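Local coordinates for protein putative transcriptional regulator (Clostridium difficile, PDB 3QI7) that is of unknown function but has a periplasmic binding protein-like fold, consistent with holding a small ligand between two lobes, at residues A[88-93]-A[316-321]; A[102-107]-A[130-135]; A[113-118]-A[320-325]; A[117-122]-A[312-317]. All coordinates share one frame; numbering follows the deposited sequence. Where two conformers were deposited one is given.

Interaction 1: residues A[88-93]-A[316-321]; sequences VQAIVV and YLATEM
A90 on strand 88-93 and A318 on helix 316-321 mark where the two backbones come nearest, with the A90 CA and A318 CA atoms 6.2 Å apart. The helix keeps its regular bonds here, such as M321 N to L317 O. Two alanines at this point allow the close approach. A90 CB points almost straight at A318 CB, 3.8 Å away, which meets it at a slant. V92, two residues further along the strand, points to the same side. Its CG2 branch reaches A318 CB at 4.3 Å, a looser touch. A318 CB thus meets both strand residues. The strand belongs to the parallel part of an alpha/beta sheet with helices on both faces, as in periplasmic binding protein-like folds. Helix 306-324 covers one face. I91 alternates with A90 and V92, and its side chain turns away from this helix. The contact is small and wholly apolar, with no hydrogen bond between the segments. A318 also packs on V15 of strand 13-19 and I117 of strand 115-118, the two strands that flank 88-94. T319 turns away from the strand, and its OG1 is hydrogen-bonded to Y39 OH and to I315 O.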
# COMPACT_ATOMS: atom_id res chain seq x y z
N VAL A 88 -18.44 6.46 18.76
CA VAL A 88 -17.68 6.56 17.51
C VAL A 88 -17.33 8.01 17.23
O VAL A 88 -18.21 8.86 16.99
CB VAL A 88 -18.44 5.94 16.30
CG1 VAL A 88 -17.68 6.19 14.96
CG2 VAL A 88 -18.65 4.44 16.50
N GLN A 89 -16.02 8.29 17.28
CA GLN A 89 -15.49 9.62 17.06
C GLN A 89 -14.63 9.76 15.80
O GLN A 89 -14.27 10.88 15.42
CB GLN A 89 -14.71 10.08 18.29
CG GLN A 89 -15.54 10.14 19.56
CD GLN A 89 -16.61 11.21 19.49
OE1 GLN A 89 -16.48 12.16 18.74
NE2 GLN A 89 -17.69 11.04 20.27
N ALA A 90 -14.31 8.64 15.14
CA ALA A 90 -13.64 8.70 13.85
C ALA A 90 -13.98 7.47 13.02
O ALA A 90 -14.24 6.38 13.57
CB ALA A 90 -12.11 8.84 14.04
N ILE A 91 -14.03 7.65 11.71
CA ILE A 91 -14.20 6.53 10.77
C ILE A 91 -13.07 6.51 9.75
O ILE A 91 -12.86 7.48 9.03
CB ILE A 91 -15.57 6.59 10.03
CG1 ILE A 91 -16.73 6.62 11.02
CG2 ILE A 91 -15.71 5.37 9.11
CD1 ILE A 91 -18.09 6.90 10.38
N VAL A 92 -12.35 5.38 9.69
CA VAL A 92 -11.32 5.12 8.72
C VAL A 92 -11.87 4.06 7.74
O VAL A 92 -12.36 3.02 8.16
CB VAL A 92 -10.02 4.57 9.41
CG1 VAL A 92 -8.95 4.17 8.39
CG2 VAL A 92 -9.46 5.61 10.42
N VAL A 93 -11.77 4.34 6.45
CA VAL A 93 -12.17 3.40 5.41
C VAL A 93 -10.94 3.00 4.58
O VAL A 93 -10.22 3.85 4.08
CB VAL A 93 -13.26 4.03 4.50
CG1 VAL A 93 -13.60 3.07 3.37
CG2 VAL A 93 -14.49 4.40 5.30
N TYR A 316 -3.72 5.51 13.88
CA TYR A 316 -2.90 6.28 14.82
C TYR A 316 -3.21 7.76 14.74
O TYR A 316 -3.25 8.45 15.77
CB TYR A 316 -1.39 6.07 14.56
CG TYR A 316 -0.80 4.75 15.06
CD1 TYR A 316 -1.09 4.25 16.32
CD2 TYR A 316 0.07 4.05 14.27
CE1 TYR A 316 -0.52 3.03 16.77
CE2 TYR A 316 0.62 2.86 14.70
CZ TYR A 316 0.33 2.35 15.94
OH TYR A 316 0.91 1.16 16.32
N LEU A 317 -3.44 8.26 13.53
CA LEU A 317 -3.76 9.67 13.32
C LEU A 317 -5.12 10.00 13.91
O LEU A 317 -5.27 11.02 14.61
CB LEU A 317 -3.76 9.99 11.81
CG LEU A 317 -3.37 11.35 11.28
CD1 LEU A 317 -2.15 11.97 11.99
CD2 LEU A 317 -3.11 11.18 9.76
N ALA A 318 -6.11 9.18 13.59
CA ALA A 318 -7.46 9.38 14.13
C ALA A 318 -7.41 9.44 15.66
O ALA A 318 -7.94 10.36 16.27
CB ALA A 318 -8.42 8.26 13.67
N THR A 319 -6.76 8.47 16.28
CA THR A 319 -6.61 8.44 17.76
C THR A 319 -5.98 9.73 18.31
O THR A 319 -6.47 10.33 19.29
CB THR A 319 -5.80 7.21 18.19
OG1 THR A 319 -6.50 6.04 17.74
CG2 THR A 319 -5.61 7.15 19.72
N GLU A 320 -4.90 10.17 17.68
CA GLU A 320 -4.20 11.37 18.11
C GLU A 320 -5.10 12.58 17.95
O GLU A 320 -5.13 13.49 18.80
CB GLU A 320 -2.93 11.56 17.29
CG GLU A 320 -2.11 12.83 17.57
CD GLU A 320 -1.27 12.75 18.83
OE1 GLU A 320 -1.06 11.63 19.34
OE2 GLU A 320 -0.80 13.82 19.29
N MSE A 321 -5.81 12.61 16.82
CA MSE A 321 -6.69 13.74 16.51
C MSE A 321 -7.82 13.84 17.53
O MSE A 321 -8.17 14.95 17.96
CB MSE A 321 -7.26 13.61 15.08
CG MSE A 321 -6.25 13.91 13.99
SE MSE A 321 -6.96 13.48 12.19
CE MSE A 321 -7.86 15.23 11.96

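Interaction 2: residues A[102-107]-A[130-135]; sequences PALQKV and QFVDVN
F131 takes the side chain of Q105 over one face of its ring. Q105 NE2 sits 3.3 Å above the F131 ring plane, over the centre. The amide and ring planes are 38° apart, so this is a tilted approach and not a flat stack. With CG beside the backbone N (chi1 -73°) and the chain extended beyond it, Q105 carries its amide over the ring. Q105 CG passes 3.8 Å from F131 CB, so the aliphatic part of the glutamine covers the root of the ring. The F131 carbonyl is joined to the other helix by one water. The water donates to F131 O at 2.6 Å and, weakly, to L104 O at 3.2 Å. V132 is the first residue to leave the helix. Its CG2 branch packs on L104 CD1 at 3.9 Å, a buried apolar touch behind the more exposed Q105-F131 pair. V132 O receives N135 ND2 at 3.1 Å, with an N-H...O angle of 144°. The donor comes from above the carbonyl plane. This bond closes the short turn between helix and strand. D133 in that turn forms a salt bridge through OD2 with K108 NZ of helix 101-110, and the same oxygen takes the backbone N-H of T116. V134 and N135 then enter the sheet beside strand 115-118. Helix 125-131 is thus the connection of a beta-alpha-beta unit between parallel strands 115-118 and 134-137, and it lies beside helix 101-110, whose L104 also touches I91 and V93 of strand 88-94.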
# COMPACT_ATOMS: atom_id res chain seq x y z
N PRO A 102 -20.56 8.27 -0.78
CA PRO A 102 -21.85 8.78 -0.27
C PRO A 102 -22.09 8.44 1.19
O PRO A 102 -22.70 9.24 1.91
CB PRO A 102 -22.90 8.12 -1.17
CG PRO A 102 -22.15 7.83 -2.46
CD PRO A 102 -20.76 7.44 -1.98
N ALA A 103 -21.57 7.30 1.63
CA ALA A 103 -21.72 6.89 3.02
C ALA A 103 -21.09 7.91 3.97
O ALA A 103 -21.67 8.26 5.00
CB ALA A 103 -21.10 5.49 3.25
N LEU A 104 -19.89 8.37 3.63
CA LEU A 104 -19.18 9.30 4.49
C LEU A 104 -19.79 10.71 4.43
O LEU A 104 -19.74 11.44 5.42
CB LEU A 104 -17.69 9.32 4.16
CG LEU A 104 -16.96 7.99 4.43
CD1 LEU A 104 -15.51 8.07 4.03
CD2 LEU A 104 -17.05 7.56 5.87
N GLN A 105 -20.37 11.08 3.30
CA GLN A 105 -21.10 12.36 3.25
C GLN A 105 -22.30 12.32 4.19
O GLN A 105 -22.58 13.30 4.88
CB GLN A 105 -21.57 12.68 1.83
CG GLN A 105 -20.48 13.10 0.87
CD GLN A 105 -20.94 13.05 -0.57
OE1 GLN A 105 -21.06 11.98 -1.16
NE2 GLN A 105 -21.24 14.22 -1.15
N LYS A 106 -23.03 11.20 4.19
CA LYS A 106 -24.23 11.09 5.03
C LYS A 106 -23.85 11.10 6.52
O LYS A 106 -24.54 11.72 7.33
CB LYS A 106 -25.07 9.85 4.66
N VAL A 107 -22.74 10.44 6.87
CA VAL A 107 -22.29 10.44 8.27
C VAL A 107 -21.97 11.85 8.76
O VAL A 107 -22.33 12.23 9.88
CB VAL A 107 -21.04 9.58 8.48
CG1 VAL A 107 -20.56 9.74 9.93
CG2 VAL A 107 -21.33 8.15 8.17
N GLN A 130 -12.82 16.97 -1.19
CA GLN A 130 -13.96 17.83 -0.87
C GLN A 130 -14.76 17.27 0.31
O GLN A 130 -15.16 18.01 1.19
CB GLN A 130 -14.88 18.00 -2.10
CG GLN A 130 -15.90 19.15 -2.01
CD GLN A 130 -16.82 19.26 -3.23
OE1 GLN A 130 -16.55 18.71 -4.30
NE2 GLN A 130 -17.92 19.97 -3.07
N PHE A 131 -14.97 15.95 0.33
CA PHE A 131 -16.01 15.37 1.23
C PHE A 131 -15.50 14.53 2.40
O PHE A 131 -16.30 14.17 3.27
CB PHE A 131 -17.02 14.54 0.41
CG PHE A 131 -17.79 15.35 -0.60
CD1 PHE A 131 -18.62 16.36 -0.19
CD2 PHE A 131 -17.66 15.09 -1.96
CE1 PHE A 131 -19.33 17.12 -1.12
CE2 PHE A 131 -18.35 15.84 -2.90
CZ PHE A 131 -19.19 16.85 -2.49
N VAL A 132 -14.21 14.21 2.41
CA VAL A 132 -13.60 13.41 3.50
C VAL A 132 -12.52 14.24 4.16
O VAL A 132 -11.74 14.93 3.47
CB VAL A 132 -13.03 12.07 2.93
CG1 VAL A 132 -12.38 11.23 4.04
CG2 VAL A 132 -14.13 11.27 2.18
N ASP A 133 -12.44 14.21 5.50
CA ASP A 133 -11.52 15.12 6.22
C ASP A 133 -10.01 14.93 5.89
O ASP A 133 -9.32 15.90 5.60
CB ASP A 133 -11.69 15.00 7.75
CG ASP A 133 -13.10 15.33 8.22
OD1 ASP A 133 -13.71 16.24 7.64
OD2 ASP A 133 -13.59 14.67 9.19
N VAL A 134 -9.51 13.69 6.00
CA VAL A 134 -8.09 13.34 5.75
C VAL A 134 -8.04 12.20 4.76
O VAL A 134 -8.79 11.23 4.88
CB VAL A 134 -7.35 12.93 7.05
CG1 VAL A 134 -5.87 12.62 6.76
CG2 VAL A 134 -7.47 14.04 8.10
N ASN A 135 -7.22 12.36 3.73
CA ASN A 135 -7.10 11.42 2.63
C ASN A 135 -5.65 11.04 2.39
O ASN A 135 -4.81 11.89 2.16
CB ASN A 135 -7.73 12.02 1.37
CG ASN A 135 -9.20 12.34 1.58
OD1 ASN A 135 -10.04 11.44 1.59
ND2 ASN A 135 -9.52 13.63 1.83
O HOH W 1 -16.82 12.63 5.26

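Interaction 3: residues A[113-118]-A[320-325]; sequences EIITIS and EMVKQD
I115 has CG1 anti to its carbonyl carbon (chi1 -65°) and an extended chi2, which carries CD1 out of the strand, leaning back toward its start, onto the helix. There CD1 meets M321 CB at 3.5 Å and V322 CG2 at 3.9 Å, so the methyl lies against two consecutive helix residues. The chain of M321, a selenomethionine, is bent at its last torsion (chi3 85°). The bend brings the end of the chain to the other branch of the isoleucine. I115 CG2 lies 3.9 Å from M321 SE and 4.0 Å from M321 CE. I115 is thus held through both branches, with CD1 at the root of the M321 chain and CG2 at its end. I117 joins from two residues further on. Its CD1 lies 4.5 Å from M321 SE, a light contact from a direction not far from that of I115 CG2.

Strand 115-118 lies in the parallel part of a mixed sheet, between strands 88-94 and 134-137, and helix 306-324 packs on one face of it. The axes of strand 115-118 and helix 320-324 approach to 10.6 Å and run nearly antiparallel, at 163°. This is ordinary layer packing of an alpha/beta fold. I114 points to the opposite face, where it meets V107 of helix 101-110. The helix finishes just past the contact. D325 is the first residue outside helical geometry; it has a positive phi and closes a Schellman motif, with a weak bond from D325 N to V322 O. V322 also touches F13 of strand 13-19 and Q89 of strand 88-94.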
# COMPACT_ATOMS: atom_id res chain seq x y z
N GLU A 113 -18.91 16.16 13.77
CA GLU A 113 -17.67 16.06 14.56
C GLU A 113 -16.86 14.77 14.32
O GLU A 113 -15.68 14.70 14.69
CB GLU A 113 -17.98 16.25 16.05
CG GLU A 113 -18.48 15.00 16.81
CD GLU A 113 -19.94 14.62 16.54
OE1 GLU A 113 -20.62 15.22 15.67
OE2 GLU A 113 -20.41 13.68 17.21
N ILE A 114 -17.47 13.74 13.73
CA ILE A 114 -16.75 12.52 13.39
C ILE A 114 -15.64 12.82 12.37
O ILE A 114 -15.89 13.40 11.31
CB ILE A 114 -17.70 11.39 12.87
CG1 ILE A 114 -18.63 10.94 13.99
CG2 ILE A 114 -16.90 10.19 12.33
CD1 ILE A 114 -19.46 9.64 13.70
N ILE A 115 -14.41 12.41 12.70
CA ILE A 115 -13.26 12.59 11.83
C ILE A 115 -13.27 11.47 10.80
O ILE A 115 -13.23 10.31 11.18
CB ILE A 115 -12.00 12.49 12.66
CG1 ILE A 115 -11.97 13.66 13.65
CG2 ILE A 115 -10.75 12.51 11.77
CD1 ILE A 115 -10.77 13.63 14.56
N THR A 116 -13.34 11.81 9.52
CA THR A 116 -13.32 10.80 8.45
C THR A 116 -12.00 10.75 7.69
O THR A 116 -11.42 11.79 7.36
CB THR A 116 -14.50 11.03 7.47
OG1 THR A 116 -14.48 12.40 7.03
CG2 THR A 116 -15.84 10.70 8.16
N ILE A 117 -11.50 9.54 7.44
CA ILE A 117 -10.19 9.34 6.85
C ILE A 117 -10.27 8.21 5.81
O ILE A 117 -10.74 7.11 6.12
CB ILE A 117 -9.15 8.95 7.93
CG1 ILE A 117 -9.20 9.90 9.13
CG2 ILE A 117 -7.73 8.84 7.33
CD1 ILE A 117 -8.15 9.65 10.15
N SER A 118 -9.86 8.51 4.59
CA SER A 118 -9.67 7.50 3.56
C SER A 118 -8.19 7.03 3.65
O SER A 118 -7.25 7.86 3.80
CB SER A 118 -10.05 8.03 2.15
OG SER A 118 -9.19 9.11 1.71
N GLU A 320 -4.90 10.17 17.68
CA GLU A 320 -4.20 11.37 18.11
C GLU A 320 -5.10 12.58 17.95
O GLU A 320 -5.13 13.49 18.80
CB GLU A 320 -2.93 11.56 17.29
CG GLU A 320 -2.11 12.83 17.57
CD GLU A 320 -1.27 12.75 18.83
OE1 GLU A 320 -1.06 11.63 19.34
OE2 GLU A 320 -0.80 13.82 19.29
N MSE A 321 -5.81 12.61 16.82
CA MSE A 321 -6.69 13.74 16.51
C MSE A 321 -7.82 13.84 17.53
O MSE A 321 -8.17 14.95 17.96
CB MSE A 321 -7.26 13.61 15.08
CG MSE A 321 -6.25 13.91 13.99
SE MSE A 321 -6.96 13.48 12.19
CE MSE A 321 -7.86 15.23 11.96
N VAL A 322 -8.41 12.71 17.89
CA VAL A 322 -9.49 12.70 18.88
C VAL A 322 -8.93 13.07 20.27
O VAL A 322 -9.47 13.95 20.91
CB VAL A 322 -10.28 11.36 18.92
CG1 VAL A 322 -11.34 11.41 20.02
CG2 VAL A 322 -10.94 11.06 17.55
N LYS A 323 -7.83 12.47 20.68
CA LYS A 323 -7.24 12.81 21.99
C LYS A 323 -6.83 14.27 22.10
O LYS A 323 -7.00 14.88 23.17
CB LYS A 323 -6.06 11.90 22.34
CG LYS A 323 -6.49 10.56 22.89
CD LYS A 323 -5.30 9.61 23.05
CE LYS A 323 -5.70 8.40 23.87
NZ LYS A 323 -4.59 7.41 23.91
N GLN A 324 -6.33 14.86 21.02
CA GLN A 324 -5.80 16.22 21.06
C GLN A 324 -6.77 17.27 20.47
O GLN A 324 -6.43 18.45 20.39
CB GLN A 324 -4.46 16.28 20.32
CG GLN A 324 -3.37 15.34 20.85
CD GLN A 324 -2.89 15.71 22.25
OE1 GLN A 324 -3.09 16.82 22.72
NE2 GLN A 324 -2.24 14.77 22.91
N ASP A 325 -7.97 16.85 20.06
CA ASP A 325 -8.92 17.76 19.43
C ASP A 325 -8.31 18.50 18.21
O ASP A 325 -8.34 19.73 18.13
CB ASP A 325 -9.43 18.78 20.48
CG ASP A 325 -10.57 19.65 19.97
OD1 ASP A 325 -11.34 19.22 19.07
OD2 ASP A 325 -10.68 20.76 20.50

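Interaction 4: residues A[117-122]-A[312-317]; sequences ISAPMG and SLAIYL
I117 and A119 carry the C-terminal end of parallel strand 115-118, and the loop that follows it, against A314 of helix 306-324. A314 CB is the centre of the contact. A119 CB stands 3.4 Å from it, tighter than usual for two carbons, and the A119 and A314 CA atoms are 6.3 Å apart. The two methyls press directly on each other, with only alanine side chains between the backbones. I117 comes in beside them. Its CG2 branch, anti to the backbone N, reaches A314 CB at 3.7 Å. The CG1 branch reaches the helix backbone, with I117 CD1 3.7 Å from A314 O. The isoleucine therefore covers both the methyl and the carbonyl of A314. L317, one turn later, also points to the strand and adds a little cover at longer range.

All three touching residues are buried, and no hydrogen bond joins the segments. S118 faces away from the helix, and its OG is hydrogen-bonded to N135 OD1. A119 still pairs with V93 through its backbone, and A119 O is bonded to S94 OG. The chain then leaves the strand direction at a cis peptide bond before P120. A314 also packs on V92 and L136, residues of the two neighbouring strands. A helix packed over one face of parallel strands, with the chain turning away at their C-terminal ends, is typical of a lobe of the periplasmic binding protein-like fold. In such proteins loops at these strand ends commonly face the cleft between the lobes.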
# COMPACT_ATOMS: atom_id res chain seq x y z
N ILE A 117 -11.50 9.54 7.44
CA ILE A 117 -10.19 9.34 6.85
C ILE A 117 -10.27 8.21 5.81
O ILE A 117 -10.74 7.11 6.12
CB ILE A 117 -9.15 8.95 7.93
CG1 ILE A 117 -9.20 9.90 9.13
CG2 ILE A 117 -7.73 8.84 7.33
CD1 ILE A 117 -8.15 9.65 10.15
N SER A 118 -9.86 8.51 4.59
CA SER A 118 -9.67 7.50 3.56
C SER A 118 -8.19 7.03 3.65
O SER A 118 -7.25 7.86 3.80
CB SER A 118 -10.05 8.03 2.15
OG SER A 118 -9.19 9.11 1.71
N ALA A 119 -8.00 5.72 3.58
CA ALA A 119 -6.69 5.15 3.77
C ALA A 119 -6.47 3.73 3.17
O ALA A 119 -6.13 2.79 3.87
CB ALA A 119 -6.37 5.19 5.26
N PRO A 120 -6.64 3.58 1.84
CA PRO A 120 -7.12 4.55 0.86
C PRO A 120 -8.59 4.33 0.58
O PRO A 120 -9.20 3.44 1.16
CB PRO A 120 -6.30 4.18 -0.40
CG PRO A 120 -6.32 2.60 -0.35
CD PRO A 120 -6.26 2.30 1.18
N MSE A 121 -9.19 5.16 -0.28
CA MSE A 121 -10.46 4.82 -0.93
C MSE A 121 -10.25 4.93 -2.46
O MSE A 121 -9.33 5.62 -2.92
CB MSE A 121 -11.59 5.72 -0.44
CG MSE A 121 -12.13 5.28 0.94
SE MSE A 121 -13.32 6.60 1.78
CE MSE A 121 -14.84 6.57 0.53
N GLY A 122 -11.09 4.26 -3.24
CA GLY A 122 -10.91 4.18 -4.67
C GLY A 122 -11.61 5.28 -5.44
O GLY A 122 -11.50 5.34 -6.67
N SER A 312 -2.92 1.46 9.22
CA SER A 312 -2.29 1.62 10.53
C SER A 312 -1.95 3.08 10.83
O SER A 312 -2.14 3.54 11.96
CB SER A 312 -1.04 0.75 10.67
OG SER A 312 -0.63 0.72 12.03
N LEU A 313 -1.43 3.81 9.84
CA LEU A 313 -1.16 5.24 10.00
C LEU A 313 -2.46 5.99 10.26
O LEU A 313 -2.52 6.88 11.12
CB LEU A 313 -0.47 5.83 8.75
CG LEU A 313 -0.37 7.36 8.67
CD1 LEU A 313 0.46 7.89 9.84
CD2 LEU A 313 0.20 7.88 7.33
N ALA A 314 -3.49 5.69 9.46
CA ALA A 314 -4.81 6.36 9.62
C ALA A 314 -5.41 6.13 11.01
O ALA A 314 -5.95 7.07 11.62
CB ALA A 314 -5.81 5.91 8.51
N ILE A 315 -5.29 4.91 11.52
CA ILE A 315 -5.80 4.64 12.89
C ILE A 315 -5.05 5.48 13.95
O ILE A 315 -5.67 6.09 14.83
CB ILE A 315 -5.73 3.13 13.21
CG1 ILE A 315 -6.71 2.36 12.31
CG2 ILE A 315 -6.04 2.87 14.71
CD1 ILE A 315 -6.35 0.91 12.15
N TYR A 316 -3.72 5.51 13.88
CA TYR A 316 -2.90 6.28 14.82
C TYR A 316 -3.21 7.76 14.74
O TYR A 316 -3.25 8.45 15.77
CB TYR A 316 -1.39 6.07 14.56
CG TYR A 316 -0.80 4.75 15.06
CD1 TYR A 316 -1.09 4.25 16.32
CD2 TYR A 316 0.07 4.05 14.27
CE1 TYR A 316 -0.52 3.03 16.77
CE2 TYR A 316 0.62 2.86 14.70
CZ TYR A 316 0.33 2.35 15.94
OH TYR A 316 0.91 1.16 16.32
N LEU A 317 -3.44 8.26 13.53
CA LEU A 317 -3.76 9.67 13.32
C LEU A 317 -5.12 10.00 13.91
O LEU A 317 -5.27 11.02 14.61
CB LEU A 317 -3.76 9.99 11.81
CG LEU A 317 -3.37 11.35 11.28
CD1 LEU A 317 -2.15 11.97 11.99
CD2 LEU A 317 -3.11 11.18 9.76

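How the interactions relate
Interactions 1, 3 and 4 are successive parts of one interface, in which helix 306-324 packs over neighbouring strands 88-94 and 115-118. Centres of interactions 1 and 3 are about 5 Å apart, and those of 1 and 4 about 8 Å. Strand pairing ties them together: I91 N lies 2.8 Å from I115 O, and V93 O 3.0 Å from A119 N. Interaction 2 belongs to the other face of the same sheet, its centre about 13 Å from each of the others. It reaches interaction 1 through V107 CG1, 3.8 Å from I91 CD1. Interaction 4 lies nearest the centre of the chain, about 11 Å away. All four contacts are packing within one lobe.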